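Local coordinates for peptidase S9 prolyl oligopeptidase catalytic domain-containing protein (Pyrococcus horikoshii, PDB 4HXF) that probably cleaves peptides as a serine protease of the prolyl oligopeptidase family, working as a self-compartmentalizing hexamer whose chains join a beta-propeller to an alpha/beta-hydrolase domain, at residues S182-V187 with W200-W205; I229-K234 with Y247-E252; V27-T32 with T44-N49. All blocks are in the same frame, centred on the assembly; numbering follows the deposited sequence. Where two conformers were deposited one is given.

Interaction 1 (S182-V187 with W200-W205); sequences SIVVSV and WDIYLW
Backbone pairing between Ile183 and Trp205, Val185 and Tyr203, and Val187 and Asp201 carries this antiparallel contact. Each of these three pairs is hydrogen-bonded in both directions. The straightest bond runs from Val185 N to Tyr203 O, 2.8 Å long and 174° about the hydrogen, and the other five have the same length. The non-hydrogen-bonded pairs Val184-Leu204 and Ser186-Ile202 lie between them, where CA-H groups lean on carbonyls; the shortest such contact within these pairs joins Ile202 CA to Val185 O at 3.3 Å.

Apolar packing differs on the two faces. On the face of Val184 and Ile202, the valine forks over two neighbours: CG1 meets Ile202 CG2 at 3.6 Å, and CG2 reaches Leu204 CD1 at 3.7 Å. Leu204, with CG anti to its backbone N (chi1 -166°), also brings CD1 to within 3.6 Å of Ser182 CB. On the face of Val185 and Tyr203 the aromatic residues take part. Ile183 runs alongside Trp205, with Ile183 CD1 4.0 Å from Trp205 CE3. The Val187 and Tyr203 side chains cross at a slant, Val187 CG2 lying 4.0 Å from Tyr203 CE2.

Ser186 and Asp201 find their polar partners outside the two segments. Ser186 OG is hydrogen-bonded to Ala221 N, and Asp201 OD1 accepts from Lys216 N and is also bonded to His189 ND1, two bonds that would fix the rotation of the carboxylate.

The hairpin supplies the two inner strands of a four-stranded antiparallel sheet, between strand 175-179 and strand 209-217. Its Val184 and Ile202 face packs on strand 219-224 of the next sheet, and Val185 and Val187 touch strand 163-171 of the preceding one, where Phe168 stacks on Trp205.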
loop_
_atom_site.group_PDB
_atom_site.type_symbol
_atom_site.label_atom_id
_atom_site.label_comp_id
_atom_site.label_asym_id
_atom_site.label_seq_id
_atom_site.Cartn_x
_atom_site.Cartn_y
_atom_site.Cartn_z
ATOM N N SER A 182 33.203 -10.695 -34.746
ATOM C CA SER A 182 32.795 -12.022 -34.314
ATOM C C SER A 182 32.756 -12.167 -32.847
ATOM O O SER A 182 33.172 -11.280 -32.113
ATOM C CB SER A 182 33.803 -13.069 -34.914
ATOM O OG SER A 182 33.832 -12.926 -36.329
ATOM N N ILE A 183 32.149 -13.240 -32.377
ATOM C CA ILE A 183 32.119 -13.546 -31.000
ATOM C C ILE A 183 32.833 -14.916 -30.763
ATOM O O ILE A 183 32.564 -15.884 -31.483
ATOM C CB ILE A 183 30.678 -13.658 -30.463
ATOM C CG1 ILE A 183 29.928 -12.308 -30.648
ATOM C CG2 ILE A 183 30.633 -14.073 -29.004
ATOM C CD1 ILE A 183 28.428 -12.454 -30.436
ATOM N N VAL A 184 33.797 -14.937 -29.837
ATOM C CA VAL A 184 34.492 -16.202 -29.451
ATOM C C VAL A 184 33.728 -16.788 -28.291
ATOM O O VAL A 184 33.539 -16.144 -27.213
ATOM C CB VAL A 184 35.969 -15.996 -29.076
ATOM C CG1 VAL A 184 36.660 -17.334 -28.873
ATOM C CG2 VAL A 184 36.710 -15.268 -30.174
ATOM N N VAL A 185 33.239 -17.982 -28.498
ATOM C CA VAL A 185 32.349 -18.642 -27.566
ATOM C C VAL A 185 32.995 -19.848 -26.951
ATOM O O VAL A 185 33.388 -20.744 -27.698
ATOM C CB VAL A 185 30.980 -19.026 -28.177
ATOM C CG1 VAL A 185 30.001 -19.694 -27.180
ATOM C CG2 VAL A 185 30.306 -17.713 -28.859
ATOM N N SER A 186 33.116 -19.903 -25.624
ATOM C CA SER A 186 33.781 -21.040 -24.928
ATOM C C SER A 186 32.710 -21.844 -24.200
ATOM O O SER A 186 31.953 -21.252 -23.392
ATOM C CB SER A 186 34.877 -20.537 -23.960
ATOM O OG SER A 186 35.825 -19.725 -24.645
ATOM N N VAL A 187 32.604 -23.151 -24.515
ATOM C CA VAL A 187 31.485 -23.978 -24.035
ATOM C C VAL A 187 32.152 -25.183 -23.332
ATOM O O VAL A 187 33.022 -25.832 -23.883
ATOM C CB VAL A 187 30.635 -24.483 -25.206
ATOM C CG1 VAL A 187 29.576 -25.443 -24.748
ATOM C CG2 VAL A 187 30.061 -23.277 -26.036
ATOM N N TRP A 200 37.024 -27.481 -22.724
ATOM C CA TRP A 200 36.093 -26.637 -23.478
ATOM C C TRP A 200 36.188 -26.893 -24.947
ATOM O O TRP A 200 37.185 -27.396 -25.461
ATOM C CB TRP A 200 36.529 -25.142 -23.315
ATOM C CG TRP A 200 36.274 -24.585 -21.939
ATOM C CD1 TRP A 200 35.099 -23.899 -21.489
ATOM C CD2 TRP A 200 37.182 -24.610 -20.803
ATOM N NE1 TRP A 200 35.240 -23.517 -20.199
ATOM C CE2 TRP A 200 36.488 -23.941 -19.706
ATOM C CE3 TRP A 200 38.413 -25.201 -20.561
ATOM C CZ2 TRP A 200 37.056 -23.800 -18.464
ATOM C CZ3 TRP A 200 38.992 -24.997 -19.334
ATOM C CH2 TRP A 200 38.291 -24.398 -18.272
ATOM N N ASP A 201 35.107 -26.564 -25.640
ATOM C CA ASP A 201 35.066 -26.395 -27.080
ATOM C C ASP A 201 34.944 -24.897 -27.353
ATOM O O ASP A 201 34.231 -24.215 -26.598
ATOM C CB ASP A 201 33.893 -27.128 -27.691
ATOM C CG ASP A 201 33.901 -28.633 -27.370
ATOM O OD1 ASP A 201 34.982 -29.214 -27.174
ATOM O OD2 ASP A 201 32.803 -29.171 -27.358
ATOM N N ILE A 202 35.687 -24.384 -28.292
ATOM C CA ILE A 202 35.696 -22.965 -28.568
ATOM C C ILE A 202 35.276 -22.719 -30.007
ATOM O O ILE A 202 35.776 -23.339 -30.966
ATOM C CB ILE A 202 37.108 -22.356 -28.291
ATOM C CG1 ILE A 202 37.610 -22.716 -26.891
ATOM C CG2 ILE A 202 37.189 -20.834 -28.584
ATOM C CD1 ILE A 202 39.033 -22.218 -26.533
ATOM N N TYR A 203 34.314 -21.810 -30.139
ATOM C CA TYR A 203 33.736 -21.471 -31.457
ATOM C C TYR A 203 33.899 -20.019 -31.812
ATOM O O TYR A 203 34.010 -19.173 -30.949
ATOM C CB TYR A 203 32.239 -21.767 -31.471
ATOM C CG TYR A 203 31.884 -23.147 -31.128
ATOM C CD1 TYR A 203 31.684 -24.100 -32.132
ATOM C CD2 TYR A 203 31.723 -23.538 -29.785
ATOM C CE1 TYR A 203 31.366 -25.416 -31.795
ATOM C CE2 TYR A 203 31.391 -24.849 -29.475
ATOM C CZ TYR A 203 31.217 -25.756 -30.492
ATOM O OH TYR A 203 30.895 -27.091 -30.204
ATOM N N LEU A 204 33.912 -19.736 -33.104
ATOM C CA LEU A 204 33.893 -18.351 -33.612
ATOM C C LEU A 204 32.528 -18.197 -34.244
ATOM O O LEU A 204 32.152 -18.993 -35.166
ATOM C CB LEU A 204 34.998 -18.156 -34.619
ATOM C CG LEU A 204 35.295 -16.727 -34.962
ATOM C CD1 LEU A 204 35.720 -15.906 -33.729
ATOM C CD2 LEU A 204 36.347 -16.741 -36.082
ATOM N N TRP A 205 31.778 -17.232 -33.749
ATOM C CA TRP A 205 30.354 -17.003 -34.092
ATOM C C TRP A 205 30.205 -15.657 -34.765
ATOM O O TRP A 205 30.770 -14.644 -34.357
ATOM C CB TRP A 205 29.503 -17.104 -32.838
ATOM C CG TRP A 205 28.027 -17.234 -33.042
ATOM C CD1 TRP A 205 27.223 -18.372 -32.919
ATOM C CD2 TRP A 205 27.099 -16.134 -33.340
ATOM N NE1 TRP A 205 25.932 -18.053 -33.141
ATOM C CE2 TRP A 205 25.787 -16.730 -33.400
ATOM C CE3 TRP A 205 27.234 -14.794 -33.456
ATOM C CZ2 TRP A 205 24.637 -15.981 -33.632
ATOM C CZ3 TRP A 205 26.060 -14.011 -33.737
ATOM C CH2 TRP A 205 24.797 -14.602 -33.806
#

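Interaction 2 (I229-K234 with Y247-E252); sequences ILLYGK and YIYDGE
Tyr247 reaches along its partner strand to the corner at Gly233. Its CG lies anti to the carbonyl carbon (chi1 -56°), and this carries the ring past Leu231 until CE2 comes 3.4 Å from Gly233 O, which sits at the ring edge near its plane. Lys234 curls over the end of the same side chain: bent at chi2, chi3 and chi4, it crosses the tyrosine with CE 3.4 Å from Tyr247 OH. The lysine ammonium has a long, weak ion pair with Glu242.

Tyr249 takes a different setting, CG anti to its backbone N (chi1 176°), and its ring stands beside Ile229, whose CD1 approaches CD2 at the ring edge at 4.1 Å. Leu231 crosses the Tyr249 side chain near its base, CD1 lying 3.8 Å from Tyr249 CB. Leu230, on the opposite face of the sheet, turns CD1 back to within 3.6 Å of Tyr247 O.

The strands are held by two hydrogen-bonded pairs, Ile229-Tyr249 and Leu231-Tyr247. Of their four bonds the most bent runs from Tyr247 N to Leu231 O, 150° at the hydrogen, beside the corner. Beyond Tyr249, Asp250 OD1 accepts from Glu252 N in an Asx turn.

Two inner strands of a four-stranded antiparallel sheet meet here, an arrangement typical of a beta-propeller blade; Asp244, a magnesium ligand, lies close to Gly233.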
loop_
_atom_site.group_PDB
_atom_site.type_symbol
_atom_site.label_atom_id
_atom_site.label_comp_id
_atom_site.label_asym_id
_atom_site.label_seq_id
_atom_site.Cartn_x
_atom_site.Cartn_y
_atom_site.Cartn_z
ATOM N N ILE A 229 43.568 -13.557 -30.132
ATOM C CA ILE A 229 42.733 -13.976 -29.010
ATOM C C ILE A 229 43.633 -14.403 -27.861
ATOM O O ILE A 229 44.593 -15.153 -28.064
ATOM C CB ILE A 229 41.828 -15.125 -29.369
ATOM C CG1 ILE A 229 40.918 -14.766 -30.557
ATOM C CG2 ILE A 229 40.996 -15.633 -28.141
ATOM C CD1 ILE A 229 40.104 -15.919 -31.171
ATOM N N LEU A 230 43.307 -13.950 -26.644
ATOM C CA LEU A 230 44.015 -14.387 -25.446
ATOM C C LEU A 230 43.269 -15.516 -24.767
ATOM O O LEU A 230 42.063 -15.426 -24.493
ATOM C CB LEU A 230 44.100 -13.164 -24.502
ATOM C CG LEU A 230 45.041 -13.282 -23.298
ATOM C CD1 LEU A 230 46.558 -13.472 -23.611
ATOM C CD2 LEU A 230 44.802 -12.081 -22.311
ATOM N N LEU A 231 43.996 -16.585 -24.527
ATOM C CA LEU A 231 43.481 -17.828 -24.011
ATOM C C LEU A 231 44.073 -18.070 -22.613
ATOM O O LEU A 231 45.275 -17.783 -22.393
ATOM C CB LEU A 231 43.851 -18.992 -24.969
ATOM C CG LEU A 231 43.296 -18.933 -26.422
ATOM C CD1 LEU A 231 44.009 -20.015 -27.299
ATOM C CD2 LEU A 231 41.767 -19.132 -26.424
ATOM N N TYR A 232 43.259 -18.658 -21.779
ATOM C CA TYR A 232 43.600 -18.892 -20.367
ATOM C C TYR A 232 43.434 -20.302 -19.996
ATOM O O TYR A 232 42.311 -20.833 -20.105
ATOM C CB TYR A 232 42.695 -18.015 -19.479
ATOM C CG TYR A 232 43.064 -18.106 -18.001
ATOM C CD1 TYR A 232 44.063 -17.284 -17.416
ATOM C CD2 TYR A 232 42.364 -18.967 -17.185
ATOM C CE1 TYR A 232 44.379 -17.399 -16.065
ATOM C CE2 TYR A 232 42.622 -19.058 -15.850
ATOM C CZ TYR A 232 43.649 -18.269 -15.289
ATOM O OH TYR A 232 43.900 -18.355 -13.909
ATOM N N GLY A 233 44.563 -20.959 -19.574
ATOM C CA GLY A 233 44.508 -22.323 -19.146
ATOM C C GLY A 233 45.740 -23.027 -19.655
ATOM O O GLY A 233 46.816 -22.535 -19.479
ATOM N N LYS A 234 45.533 -24.206 -20.226
ATOM C CA LYS A 234 46.594 -24.990 -20.909
ATOM C C LYS A 234 45.998 -25.636 -22.146
ATOM O O LYS A 234 44.775 -25.847 -22.200
ATOM C CB LYS A 234 47.157 -26.071 -20.019
ATOM C CG LYS A 234 47.763 -25.591 -18.696
ATOM C CD LYS A 234 49.069 -24.917 -18.848
ATOM C CE LYS A 234 50.145 -25.825 -19.430
ATOM N NZ LYS A 234 50.614 -26.783 -18.426
ATOM N N TYR A 247 48.087 -17.753 -23.469
ATOM C CA TYR A 247 48.501 -18.004 -24.816
ATOM C C TYR A 247 47.851 -16.978 -25.749
ATOM O O TYR A 247 46.714 -16.521 -25.483
ATOM C CB TYR A 247 48.025 -19.375 -25.304
ATOM C CG TYR A 247 48.456 -20.503 -24.435
ATOM C CD1 TYR A 247 49.562 -21.213 -24.761
ATOM C CD2 TYR A 247 47.774 -20.835 -23.307
ATOM C CE1 TYR A 247 50.021 -22.218 -23.916
ATOM C CE2 TYR A 247 48.168 -21.822 -22.493
ATOM C CZ TYR A 247 49.332 -22.498 -22.784
ATOM O OH TYR A 247 49.734 -23.487 -21.920
ATOM N N ILE A 248 48.595 -16.586 -26.767
ATOM C CA ILE A 248 48.075 -15.700 -27.829
ATOM C C ILE A 248 47.744 -16.609 -28.991
ATOM O O ILE A 248 48.572 -17.429 -29.428
ATOM C CB ILE A 248 49.122 -14.607 -28.184
ATOM C CG1 ILE A 248 49.198 -13.568 -27.006
ATOM C CG2 ILE A 248 48.782 -13.940 -29.530
ATOM C CD1 ILE A 248 50.467 -12.658 -27.119
ATOM N N TYR A 249 46.549 -16.444 -29.536
ATOM C CA TYR A 249 46.126 -17.197 -30.693
ATOM C C TYR A 249 45.825 -16.264 -31.872
ATOM O O TYR A 249 44.934 -15.454 -31.811
ATOM C CB TYR A 249 44.963 -18.081 -30.373
ATOM C CG TYR A 249 44.422 -18.809 -31.572
ATOM C CD1 TYR A 249 45.170 -19.801 -32.223
ATOM C CD2 TYR A 249 43.146 -18.568 -31.999
ATOM C CE1 TYR A 249 44.642 -20.497 -33.306
ATOM C CE2 TYR A 249 42.623 -19.242 -33.043
ATOM C CZ TYR A 249 43.365 -20.185 -33.695
ATOM O OH TYR A 249 42.744 -20.793 -34.737
ATOM N N ASP A 250 46.534 -16.490 -32.984
ATOM C CA ASP A 250 46.238 -15.700 -34.206
ATOM C C ASP A 250 46.228 -16.574 -35.449
ATOM O O ASP A 250 46.493 -16.085 -36.566
ATOM C CB ASP A 250 47.318 -14.689 -34.320
ATOM C CG ASP A 250 48.684 -15.331 -34.537
ATOM O OD1 ASP A 250 48.814 -16.572 -34.706
ATOM O OD2 ASP A 250 49.652 -14.573 -34.485
ATOM N N GLY A 251 45.892 -17.845 -35.260
ATOM C CA GLY A 251 46.229 -18.876 -36.254
ATOM C C GLY A 251 47.093 -19.952 -35.671
ATOM O O GLY A 251 46.900 -21.126 -35.936
ATOM N N GLU A 252 48.070 -19.535 -34.878
ATOM C CA GLU A 252 48.968 -20.417 -34.174
ATOM C C GLU A 252 48.771 -20.081 -32.699
ATOM O O GLU A 252 48.452 -18.955 -32.380
ATOM C CB GLU A 252 50.393 -20.135 -34.694
ATOM C CG GLU A 252 51.564 -20.580 -33.836
ATOM C CD GLU A 252 52.912 -20.770 -34.606
ATOM O OE1 GLU A 252 53.464 -19.754 -35.156
ATOM O OE2 GLU A 252 53.440 -21.960 -34.628
#

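Interaction 3 (V27-T32 with T44-N49); sequences VAYVLT and TIVIEN
The Tyr29 ring has Val46 over one face and Glu48 at its edge. Val46 CB stands 4.0 Å from the ring centroid and 26° off the normal, a CH-pi contact displaced toward the rim, while its CG1 reaches up to Tyr29 OH at 3.4 Å. At the ring edge, in plane, Glu48 OE2 meets Tyr29 OH at a separation so short that its exact geometry is doubtful; the carboxylate is turned 58° from the ring. The tyrosine ring lies over Val46, its partner across the strands, because CG takes the crowded position between backbone N and carbonyl carbon (chi1 56°). Tyr338 is a hydrogen-bonding partner of the phenol, and Arg55 forms a salt bridge with the same Glu48 oxygen, which would probably favour the charged carboxylate. An alanine in place of Val46 removes both methyl branches and would probably leave CB alone over the Tyr29 ring, with gaps beside the phenol end and beside Leu31, whose CB touches Val46 CG2 at 4.1 Å.

Three hydrogen-bonded pairs, Val27-Glu48, Tyr29-Val46 and Leu31-Thr44, join the backbones. Leu31 N to Thr44 O, at 2.7 Å, is almost straight. At this end a water donates both to Leu31 O and to Thr44 OG1, and the threonine hydroxyl is also hydrogen-bonded to Glu59. On the reverse face, Ala28 CB packs on Ile47 CG1 at 4.2 Å, and Val30 meets Ile45; both Ala28 and Val30 also touch Pro64 of the next sheet.

Leu31 and Thr44 are packed against Glu162 and Lys98 of a second subunit. The arrangement is the central hairpin of a four-stranded antiparallel sheet, as in a beta-propeller blade.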
loop_
_atom_site.group_PDB
_atom_site.type_symbol
_atom_site.label_atom_id
_atom_site.label_comp_id
_atom_site.label_asym_id
_atom_site.label_seq_id
_atom_site.Cartn_x
_atom_site.Cartn_y
_atom_site.Cartn_z
ATOM N N VAL A 27 39.804 7.089 -15.923
ATOM C CA VAL A 27 39.742 5.878 -15.155
ATOM C C VAL A 27 38.353 5.790 -14.571
ATOM O O VAL A 27 37.834 6.855 -14.135
ATOM C CB VAL A 27 40.825 5.994 -14.106
ATOM C CG1 VAL A 27 40.925 4.743 -13.232
ATOM C CG2 VAL A 27 42.135 6.177 -14.866
ATOM N N ALA A 28 37.738 4.611 -14.557
ATOM C CA ALA A 28 36.477 4.412 -13.839
ATOM C C ALA A 28 36.675 3.237 -12.924
ATOM O O ALA A 28 37.492 2.343 -13.172
ATOM C CB ALA A 28 35.292 4.145 -14.761
ATOM N N TYR A 29 35.938 3.260 -11.809
ATOM C CA TYR A 29 35.973 2.148 -10.866
ATOM C C TYR A 29 34.752 2.207 -10.002
ATOM O O TYR A 29 33.992 3.231 -10.046
ATOM C CB TYR A 29 37.295 2.155 -10.020
ATOM C CG TYR A 29 37.586 3.411 -9.251
ATOM C CD1 TYR A 29 38.286 4.426 -9.844
ATOM C CD2 TYR A 29 37.023 3.634 -7.997
ATOM C CE1 TYR A 29 38.504 5.628 -9.178
ATOM C CE2 TYR A 29 37.303 4.808 -7.307
ATOM C CZ TYR A 29 38.012 5.816 -7.912
ATOM O OH TYR A 29 38.297 7.010 -7.309
ATOM N N VAL A 30 34.480 1.202 -9.170
ATOM C CA VAL A 30 33.302 1.113 -8.323
ATOM C C VAL A 30 33.744 1.275 -6.866
ATOM O O VAL A 30 34.719 0.647 -6.461
ATOM C CB VAL A 30 32.496 -0.228 -8.419
ATOM C CG1 VAL A 30 31.303 -0.218 -7.549
ATOM C CG2 VAL A 30 32.165 -0.422 -9.928
ATOM N N LEU A 31 33.095 2.190 -6.206
ATOM C CA LEU A 31 33.272 2.451 -4.740
ATOM C C LEU A 31 32.067 1.798 -4.038
ATOM O O LEU A 31 30.902 2.154 -4.344
ATOM C CB LEU A 31 33.268 3.946 -4.491
ATOM C CG LEU A 31 33.123 4.384 -3.027
ATOM C CD1 LEU A 31 34.317 3.927 -2.196
ATOM C CD2 LEU A 31 33.046 5.929 -2.983
ATOM N N THR A 32 32.350 0.838 -3.162
ATOM C CA THR A 32 31.347 0.099 -2.408
ATOM C C THR A 32 31.449 0.378 -0.934
ATOM O O THR A 32 32.548 0.395 -0.423
ATOM C CB THR A 32 31.418 -1.420 -2.645
ATOM O OG1 THR A 32 31.260 -1.632 -4.092
ATOM C CG2 THR A 32 30.369 -2.234 -1.814
ATOM N N THR A 44 28.780 2.972 -6.087
ATOM C CA THR A 44 28.978 4.236 -6.840
ATOM C C THR A 44 30.075 4.110 -7.812
ATOM O O THR A 44 31.184 3.706 -7.463
ATOM C CB THR A 44 29.254 5.430 -5.870
ATOM O OG1 THR A 44 28.251 5.482 -4.825
ATOM C CG2 THR A 44 29.275 6.829 -6.622
ATOM N N ILE A 45 29.796 4.420 -9.077
ATOM C CA ILE A 45 30.893 4.473 -10.032
ATOM C C ILE A 45 31.561 5.824 -9.936
ATOM O O ILE A 45 30.890 6.888 -9.921
ATOM C CB ILE A 45 30.378 4.210 -11.497
ATOM C CG1 ILE A 45 29.865 2.790 -11.643
ATOM C CG2 ILE A 45 31.443 4.553 -12.510
ATOM C CD1 ILE A 45 29.000 2.577 -12.935
ATOM N N VAL A 46 32.887 5.828 -9.886
ATOM C CA VAL A 46 33.680 7.045 -9.850
ATOM C C VAL A 46 34.466 7.102 -11.134
ATOM O O VAL A 46 35.055 6.102 -11.566
ATOM C CB VAL A 46 34.633 7.060 -8.617
ATOM C CG1 VAL A 46 35.435 8.401 -8.594
ATOM C CG2 VAL A 46 33.802 6.810 -7.339
ATOM N N ILE A 47 34.456 8.245 -11.773
ATOM C CA ILE A 47 35.216 8.482 -13.017
ATOM C C ILE A 47 36.188 9.566 -12.721
ATOM O O ILE A 47 35.827 10.703 -12.292
ATOM C CB ILE A 47 34.280 8.925 -14.163
ATOM C CG1 ILE A 47 33.202 7.785 -14.401
ATOM C CG2 ILE A 47 35.063 9.266 -15.428
ATOM C CD1 ILE A 47 31.898 8.306 -14.896
ATOM N N GLU A 48 37.460 9.220 -12.871
ATOM C CA GLU A 48 38.527 10.199 -12.642
ATOM C C GLU A 48 39.198 10.615 -13.886
ATOM O O GLU A 48 39.493 9.784 -14.776
ATOM C CB GLU A 48 39.604 9.717 -11.739
ATOM C CG GLU A 48 39.001 9.302 -10.493
ATOM C CD GLU A 48 39.947 9.361 -9.322
ATOM O OE1 GLU A 48 41.129 9.814 -9.385
ATOM O OE2 GLU A 48 39.427 8.853 -8.329
ATOM N N ASN A 49 39.457 11.917 -13.971
ATOM C CA ASN A 49 40.115 12.389 -15.221
ATOM C C ASN A 49 41.507 12.707 -14.820
ATOM O O ASN A 49 41.662 13.659 -14.071
ATOM C CB ASN A 49 39.511 13.654 -15.846
ATOM C CG ASN A 49 40.339 14.117 -17.082
ATOM O OD1 ASN A 49 41.519 14.462 -16.975
ATOM N ND2 ASN A 49 39.767 13.963 -18.240
HETATM O O HOH W 1 28.808 3.643 -2.723
#

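From the N terminus, interaction 3 comes first, joining 27-32 to 44-49 across the turn of a hairpin in the first propeller sheet. Interaction 1 closes the loop between 182-187 and 200-205 well downstream, and interaction 2 then closes the one between 229-234 and 247-252. The three follow in series; none nests within or crosses another. Interactions 1 and 2 belong to successive sheets and touch directly, Val184 CG2 lying 3.6 Å from Ile229 CD1, so together they join one blade to the next. Interaction 3 stands apart, its centre about 31 Å from the centres of both others, in a different part of the propeller.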